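Local coordinates for penicillin-binding protein 2 (Pbp2) (Helicobacter pylori, PDB 5LP5) that probably cross-links peptidoglycan as a penicillin-binding transpeptidase and forms a complex with MreC in cell wall synthesis, at residues Lys533-Thr546 with Ile558-Gly572. Residues are numbered along the deposited sequence; the frame is centred on the assembly and turned at random.
Sequences KDMEYFHRSHAWIT and ITILVEHGEGGSKLG
Strands 542-546 and 558-562 pair antiparallel, their axes 4.8 Å apart, through reciprocal backbone hydrogen bonds between Ala-543 and Val-562 and between Ile-545 and Ile-560. Beyond them a type II turn, Val-562 to Gly-565, bends segment 558-572 back across the start of strand 542-546, and Glu-566 N bonds to Ser-541 O. Gly-565 and Gly-568 suit this return, bringing the backbone close to Ala-543 CB and Trp-544 O respectively.

His-564 is clasped by the loop 537-541 and by His-542, where the strand begins. CG turned away from the carbonyl carbon (chi1 -57°) lays its ring between His-542 CE1 and Phe-538 CA, with ND1 facing Arg-540 O in an in-plane bond of 2.8 Å, nearly straight at 172°. The Tyr-537 ring comes in obliquely, CE2 3.3 Å from His-564 CD2. His-564 N, at the edge of the His-542 ring and close to its plane, donates to His-542 ND1 (2.9 Å). Arg-540 NE and NH2 grip Met-535 O side-on, fixing the guanidinium's rotation; Tyr-537 CA covers one face and Glu-566 OE1 the opposite, 3.7 Å from NE, a long salt bridge of charges alone.

Along the strands, Leu-561 CD1 rests over the indole of Trp-544, 3.5 Å from CE2, and Thr-559 CG2 meets the indole's edge. On the reverse face, small Ala-543 makes room for Leu-571 CD1, while Ile-545 CG2 packs against Ile-560 CB and Leu-571 CB (3.6 Å from the latter). Thr-546 and Thr-559 join hydroxyls, OG1 to OG1 at 2.7 Å; Thr-546 OG1 also bonds to Thr-448.

This hairpin lies inside the transpeptidase domain's five-stranded antiparallel sheet, between strands 252-258 and 511-517. Thr-546 pairs with Lys-513, whose Lys-Thr-Gly sequence is consistent with the active-site KTG motif of penicillin-binding transpeptidases. Helix 441-453 covers Trp-544, Thr-546 and Thr-559; helix 572-584 covers Ile-545 and Ile-558.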
loop_
_atom_site.group_PDB
_atom_site.type_symbol
_atom_site.label_atom_id
_atom_site.label_comp_id
_atom_site.label_asym_id
_atom_site.label_seq_id
_atom_site.Cartn_x
_atom_site.Cartn_y
_atom_site.Cartn_z
ATOM N N LYS A 533 -24.220 -29.745 32.249
ATOM C CA LYS A 533 -25.464 -29.337 31.591
ATOM C C LYS A 533 -26.282 -28.327 32.406
ATOM O O LYS A 533 -26.909 -27.444 31.832
ATOM C CB LYS A 533 -26.337 -30.554 31.241
ATOM C CG LYS A 533 -27.194 -30.338 29.997
ATOM C CD LYS A 533 -28.301 -31.372 29.842
ATOM C CE LYS A 533 -29.074 -31.156 28.551
ATOM N NZ LYS A 533 -29.808 -32.380 28.137
ATOM N N ASP A 534 -26.285 -28.456 33.731
ATOM C CA ASP A 534 -26.909 -27.447 34.602
ATOM C C ASP A 534 -25.989 -26.236 34.831
ATOM O O ASP A 534 -26.376 -25.274 35.497
ATOM C CB ASP A 534 -27.281 -28.060 35.962
ATOM C CG ASP A 534 -28.420 -29.057 35.868
ATOM O OD1 ASP A 534 -29.157 -29.051 34.854
ATOM O OD2 ASP A 534 -28.580 -29.847 36.821
ATOM N N MET A 535 -24.784 -26.279 34.270
ATOM C CA MET A 535 -23.712 -25.367 34.667
ATOM C C MET A 535 -23.747 -24.084 33.820
ATOM O O MET A 535 -23.769 -24.146 32.590
ATOM C CB MET A 535 -22.360 -26.099 34.542
ATOM C CG MET A 535 -21.343 -25.798 35.647
ATOM S SD MET A 535 -20.396 -27.250 36.196
ATOM C CE MET A 535 -18.855 -26.541 36.780
ATOM N N GLU A 536 -23.769 -22.926 34.483
ATOM C CA GLU A 536 -23.807 -21.629 33.790
ATOM C C GLU A 536 -22.471 -21.356 33.097
ATOM O O GLU A 536 -21.433 -21.748 33.602
ATOM C CB GLU A 536 -24.149 -20.499 34.773
ATOM C CG GLU A 536 -24.573 -19.188 34.111
ATOM C CD GLU A 536 -23.419 -18.224 33.861
ATOM O OE1 GLU A 536 -22.553 -18.087 34.751
ATOM O OE2 GLU A 536 -23.386 -17.602 32.773
ATOM N N TYR A 537 -22.527 -20.677 31.952
ATOM C CA TYR A 537 -21.427 -20.654 30.974
ATOM C C TYR A 537 -20.015 -20.423 31.551
ATOM O O TYR A 537 -19.096 -21.172 31.237
ATOM C CB TYR A 537 -21.739 -19.648 29.854
ATOM C CG TYR A 537 -20.713 -19.644 28.745
ATOM C CD1 TYR A 537 -20.981 -20.218 27.495
ATOM C CD2 TYR A 537 -19.469 -19.058 28.941
ATOM C CE1 TYR A 537 -20.022 -20.216 26.490
ATOM C CE2 TYR A 537 -18.517 -19.047 27.945
ATOM C CZ TYR A 537 -18.781 -19.621 26.736
ATOM O OH TYR A 537 -17.766 -19.550 25.807
ATOM N N PHE A 538 -19.837 -19.405 32.386
ATOM C CA PHE A 538 -18.483 -19.027 32.860
ATOM C C PHE A 538 -17.889 -19.942 33.933
ATOM O O PHE A 538 -16.698 -19.887 34.219
ATOM C CB PHE A 538 -18.484 -17.581 33.350
ATOM C CG PHE A 538 -18.490 -16.599 32.236
ATOM C CD1 PHE A 538 -17.332 -16.373 31.520
ATOM C CD2 PHE A 538 -19.652 -15.951 31.865
ATOM C CE1 PHE A 538 -17.320 -15.491 30.463
ATOM C CE2 PHE A 538 -19.653 -15.067 30.811
ATOM C CZ PHE A 538 -18.485 -14.834 30.108
ATOM N N HIS A 539 -18.731 -20.765 34.538
ATOM C CA HIS A 539 -18.272 -21.711 35.559
ATOM C C HIS A 539 -17.723 -22.999 34.944
ATOM O O HIS A 539 -17.021 -23.772 35.606
ATOM C CB HIS A 539 -19.406 -21.999 36.542
ATOM C CG HIS A 539 -19.404 -21.077 37.714
ATOM N ND1 HIS A 539 -20.225 -19.972 37.807
ATOM C CD2 HIS A 539 -18.636 -21.075 38.829
ATOM C CE1 HIS A 539 -19.982 -19.345 38.945
ATOM N NE2 HIS A 539 -19.023 -19.994 39.584
ATOM N N ARG A 540 -18.018 -23.190 33.661
ATOM C CA ARG A 540 -17.705 -24.418 32.966
ATOM C C ARG A 540 -16.214 -24.617 32.816
ATOM O O ARG A 540 -15.451 -23.662 32.604
ATOM C CB ARG A 540 -18.358 -24.412 31.592
ATOM C CG ARG A 540 -19.877 -24.437 31.648
ATOM C CD ARG A 540 -20.495 -24.311 30.260
ATOM N NE ARG A 540 -21.953 -24.301 30.331
ATOM C CZ ARG A 540 -22.763 -24.119 29.293
ATOM N NH1 ARG A 540 -22.276 -23.925 28.073
ATOM N NH2 ARG A 540 -24.076 -24.120 29.480
ATOM N N SER A 541 -15.815 -25.884 32.928
ATOM C CA SER A 541 -14.447 -26.313 32.669
ATOM C C SER A 541 -14.042 -26.018 31.195
ATOM O O SER A 541 -14.881 -26.084 30.285
ATOM C CB SER A 541 -14.324 -27.815 32.984
ATOM O OG SER A 541 -15.102 -28.186 34.122
ATOM N N HIS A 542 -12.775 -25.667 30.973
ATOM C CA HIS A 542 -12.251 -25.517 29.615
ATOM C C HIS A 542 -11.958 -26.894 29.010
ATOM O O HIS A 542 -11.797 -27.886 29.739
ATOM C CB HIS A 542 -10.955 -24.700 29.582
ATOM C CG HIS A 542 -11.051 -23.362 30.232
ATOM N ND1 HIS A 542 -12.048 -22.459 29.941
ATOM C CD2 HIS A 542 -10.253 -22.761 31.144
ATOM C CE1 HIS A 542 -11.871 -21.366 30.662
ATOM N NE2 HIS A 542 -10.792 -21.526 31.406
ATOM N N ALA A 543 -11.865 -26.935 27.681
ATOM C CA ALA A 543 -11.755 -28.198 26.959
ATOM C C ALA A 543 -10.527 -28.243 26.062
ATOM O O ALA A 543 -10.314 -27.336 25.268
ATOM C CB ALA A 543 -13.005 -28.425 26.121
ATOM N N TRP A 544 -9.745 -29.313 26.177
ATOM C CA TRP A 544 -8.570 -29.517 25.345
ATOM C C TRP A 544 -8.756 -30.740 24.457
ATOM O O TRP A 544 -9.506 -31.665 24.794
ATOM C CB TRP A 544 -7.322 -29.771 26.196
ATOM C CG TRP A 544 -6.663 -28.573 26.800
ATOM C CD1 TRP A 544 -6.844 -28.086 28.063
ATOM C CD2 TRP A 544 -5.687 -27.731 26.187
ATOM N NE1 TRP A 544 -6.053 -26.993 28.269
ATOM C CE2 TRP A 544 -5.330 -26.750 27.135
ATOM C CE3 TRP A 544 -5.088 -27.699 24.926
ATOM C CZ2 TRP A 544 -4.407 -25.750 26.859
ATOM C CZ3 TRP A 544 -4.161 -26.717 24.660
ATOM C CH2 TRP A 544 -3.831 -25.757 25.615
ATOM N N ILE A 545 -8.042 -30.731 23.332
ATOM C CA ILE A 545 -7.798 -31.915 22.520
ATOM C C ILE A 545 -6.597 -31.605 21.640
ATOM O O ILE A 545 -6.550 -30.574 20.976
ATOM C CB ILE A 545 -9.018 -32.306 21.661
ATOM C CG1 ILE A 545 -8.749 -33.597 20.869
ATOM C CG2 ILE A 545 -9.430 -31.155 20.746
ATOM C CD1 ILE A 545 -10.003 -34.328 20.439
ATOM N N THR A 546 -5.602 -32.477 21.682
ATOM C CA THR A 546 -4.433 -32.344 20.832
ATOM C C THR A 546 -4.285 -33.673 20.127
ATOM O O THR A 546 -4.843 -34.651 20.546
ATOM C CB THR A 546 -3.188 -31.954 21.642
ATOM O OG1 THR A 546 -2.150 -31.515 20.765
ATOM C CG2 THR A 546 -2.694 -33.116 22.475
ATOM N N ILE A 558 -2.258 -31.029 15.500
ATOM C CA ILE A 558 -3.349 -30.077 15.652
ATOM C C ILE A 558 -3.629 -29.954 17.126
ATOM O O ILE A 558 -3.564 -30.939 17.820
ATOM C CB ILE A 558 -4.611 -30.575 14.949
ATOM C CG1 ILE A 558 -4.314 -30.793 13.462
ATOM C CG2 ILE A 558 -5.751 -29.596 15.162
ATOM C CD1 ILE A 558 -5.481 -31.279 12.628
ATOM N N THR A 559 -3.930 -28.754 17.602
ATOM C CA THR A 559 -4.178 -28.529 19.014
ATOM C C THR A 559 -5.325 -27.535 19.139
ATOM O O THR A 559 -5.285 -26.440 18.571
ATOM C CB THR A 559 -2.929 -27.976 19.729
ATOM O OG1 THR A 559 -1.898 -28.976 19.784
ATOM C CG2 THR A 559 -3.260 -27.560 21.155
ATOM N N ILE A 560 -6.354 -27.928 19.883
ATOM C CA ILE A 560 -7.593 -27.151 19.963
ATOM C C ILE A 560 -7.966 -26.922 21.404
ATOM O O ILE A 560 -7.858 -27.829 22.219
ATOM C CB ILE A 560 -8.766 -27.865 19.253
ATOM C CG1 ILE A 560 -8.447 -28.039 17.769
ATOM C CG2 ILE A 560 -10.064 -27.077 19.401
ATOM C CD1 ILE A 560 -9.355 -29.002 17.043
ATOM N N LEU A 561 -8.408 -25.702 21.699
ATOM C CA LEU A 561 -8.820 -25.326 23.041
ATOM C C LEU A 561 -10.068 -24.439 23.018
ATOM O O LEU A 561 -10.010 -23.314 22.520
ATOM C CB LEU A 561 -7.689 -24.578 23.728
ATOM C CG LEU A 561 -8.126 -23.887 25.015
ATOM C CD1 LEU A 561 -8.138 -24.836 26.199
ATOM C CD2 LEU A 561 -7.194 -22.739 25.271
ATOM N N VAL A 562 -11.179 -24.930 23.571
ATOM C CA VAL A 562 -12.408 -24.128 23.629
ATOM C C VAL A 562 -12.698 -23.672 25.051
ATOM O O VAL A 562 -12.961 -24.486 25.935
ATOM C CB VAL A 562 -13.647 -24.873 23.082
ATOM C CG1 VAL A 562 -14.901 -24.030 23.249
ATOM C CG2 VAL A 562 -13.462 -25.212 21.615
ATOM N N GLU A 563 -12.657 -22.364 25.266
ATOM C CA GLU A 563 -12.932 -21.822 26.580
ATOM C C GLU A 563 -14.333 -22.229 27.018
ATOM O O GLU A 563 -15.297 -22.048 26.278
ATOM C CB GLU A 563 -12.760 -20.298 26.605
ATOM C CG GLU A 563 -11.300 -19.871 26.676
ATOM C CD GLU A 563 -11.124 -18.372 26.792
ATOM O OE1 GLU A 563 -12.123 -17.669 26.988
ATOM O OE2 GLU A 563 -9.990 -17.884 26.691
ATOM N N HIS A 564 -14.413 -22.804 28.218
ATOM C CA HIS A 564 -15.667 -23.250 28.801
ATOM C C HIS A 564 -16.306 -24.343 27.947
ATOM O O HIS A 564 -17.524 -24.544 27.973
ATOM C CB HIS A 564 -16.580 -22.044 29.018
ATOM C CG HIS A 564 -15.957 -20.984 29.883
ATOM N ND1 HIS A 564 -15.442 -21.252 31.138
ATOM C CD2 HIS A 564 -15.752 -19.660 29.673
ATOM C CE1 HIS A 564 -14.966 -20.134 31.666
ATOM N NE2 HIS A 564 -15.143 -19.153 30.798
ATOM N N GLY A 565 -15.449 -25.068 27.215
ATOM C CA GLY A 565 -15.865 -26.160 26.328
ATOM C C GLY A 565 -16.363 -27.374 27.078
ATOM O O GLY A 565 -16.767 -28.369 26.473
ATOM N N GLU A 566 -16.285 -27.306 28.404
ATOM C CA GLU A 566 -17.028 -28.204 29.273
ATOM C C GLU A 566 -16.680 -29.659 29.007
ATOM O O GLU A 566 -17.533 -30.521 29.172
ATOM C CB GLU A 566 -18.557 -27.981 29.096
ATOM C CG GLU A 566 -19.425 -28.472 30.265
ATOM C CD GLU A 566 -20.919 -28.180 30.109
ATOM O OE1 GLU A 566 -21.317 -27.705 29.015
ATOM O OE2 GLU A 566 -21.697 -28.447 31.080
ATOM N N GLY A 567 -15.453 -29.951 28.594
ATOM C CA GLY A 567 -15.060 -31.346 28.385
ATOM C C GLY A 567 -14.368 -31.649 27.066
ATOM O O GLY A 567 -14.853 -31.287 25.988
ATOM N N GLY A 568 -13.239 -32.341 27.172
ATOM C CA GLY A 568 -12.290 -32.503 26.062
ATOM C C GLY A 568 -12.773 -33.363 24.920
ATOM O O GLY A 568 -12.448 -33.099 23.771
ATOM N N SER A 569 -13.555 -34.384 25.248
ATOM C CA SER A 569 -14.124 -35.294 24.267
ATOM C C SER A 569 -15.123 -34.587 23.353
ATOM O O SER A 569 -15.245 -34.924 22.184
ATOM C CB SER A 569 -14.809 -36.451 24.990
ATOM O OG SER A 569 -15.256 -37.446 24.088
ATOM N N LYS A 570 -15.800 -33.578 23.890
ATOM C CA LYS A 570 -16.777 -32.766 23.159
ATOM C C LYS A 570 -16.164 -32.013 21.959
ATOM O O LYS A 570 -16.879 -31.400 21.186
ATOM C CB LYS A 570 -17.395 -31.774 24.161
ATOM C CG LYS A 570 -18.867 -31.412 23.987
ATOM C CD LYS A 570 -19.578 -31.265 25.346
ATOM C CE LYS A 570 -20.275 -29.917 25.557
ATOM N NZ LYS A 570 -21.204 -29.535 24.457
ATOM N N LEU A 571 -14.847 -32.067 21.817
ATOM C CA LEU A 571 -14.142 -31.353 20.761
ATOM C C LEU A 571 -13.657 -32.238 19.614
ATOM O O LEU A 571 -12.937 -31.768 18.722
ATOM C CB LEU A 571 -12.922 -30.653 21.351
ATOM C CG LEU A 571 -13.171 -29.593 22.405
ATOM C CD1 LEU A 571 -11.829 -28.935 22.723
ATOM C CD2 LEU A 571 -14.185 -28.572 21.897
ATOM N N GLY A 572 -14.024 -33.513 19.641
ATOM C CA GLY A 572 -13.680 -34.423 18.557
ATOM C C GLY A 572 -14.327 -34.053 17.234
ATOM O O GLY A 572 -13.768 -34.331 16.185
#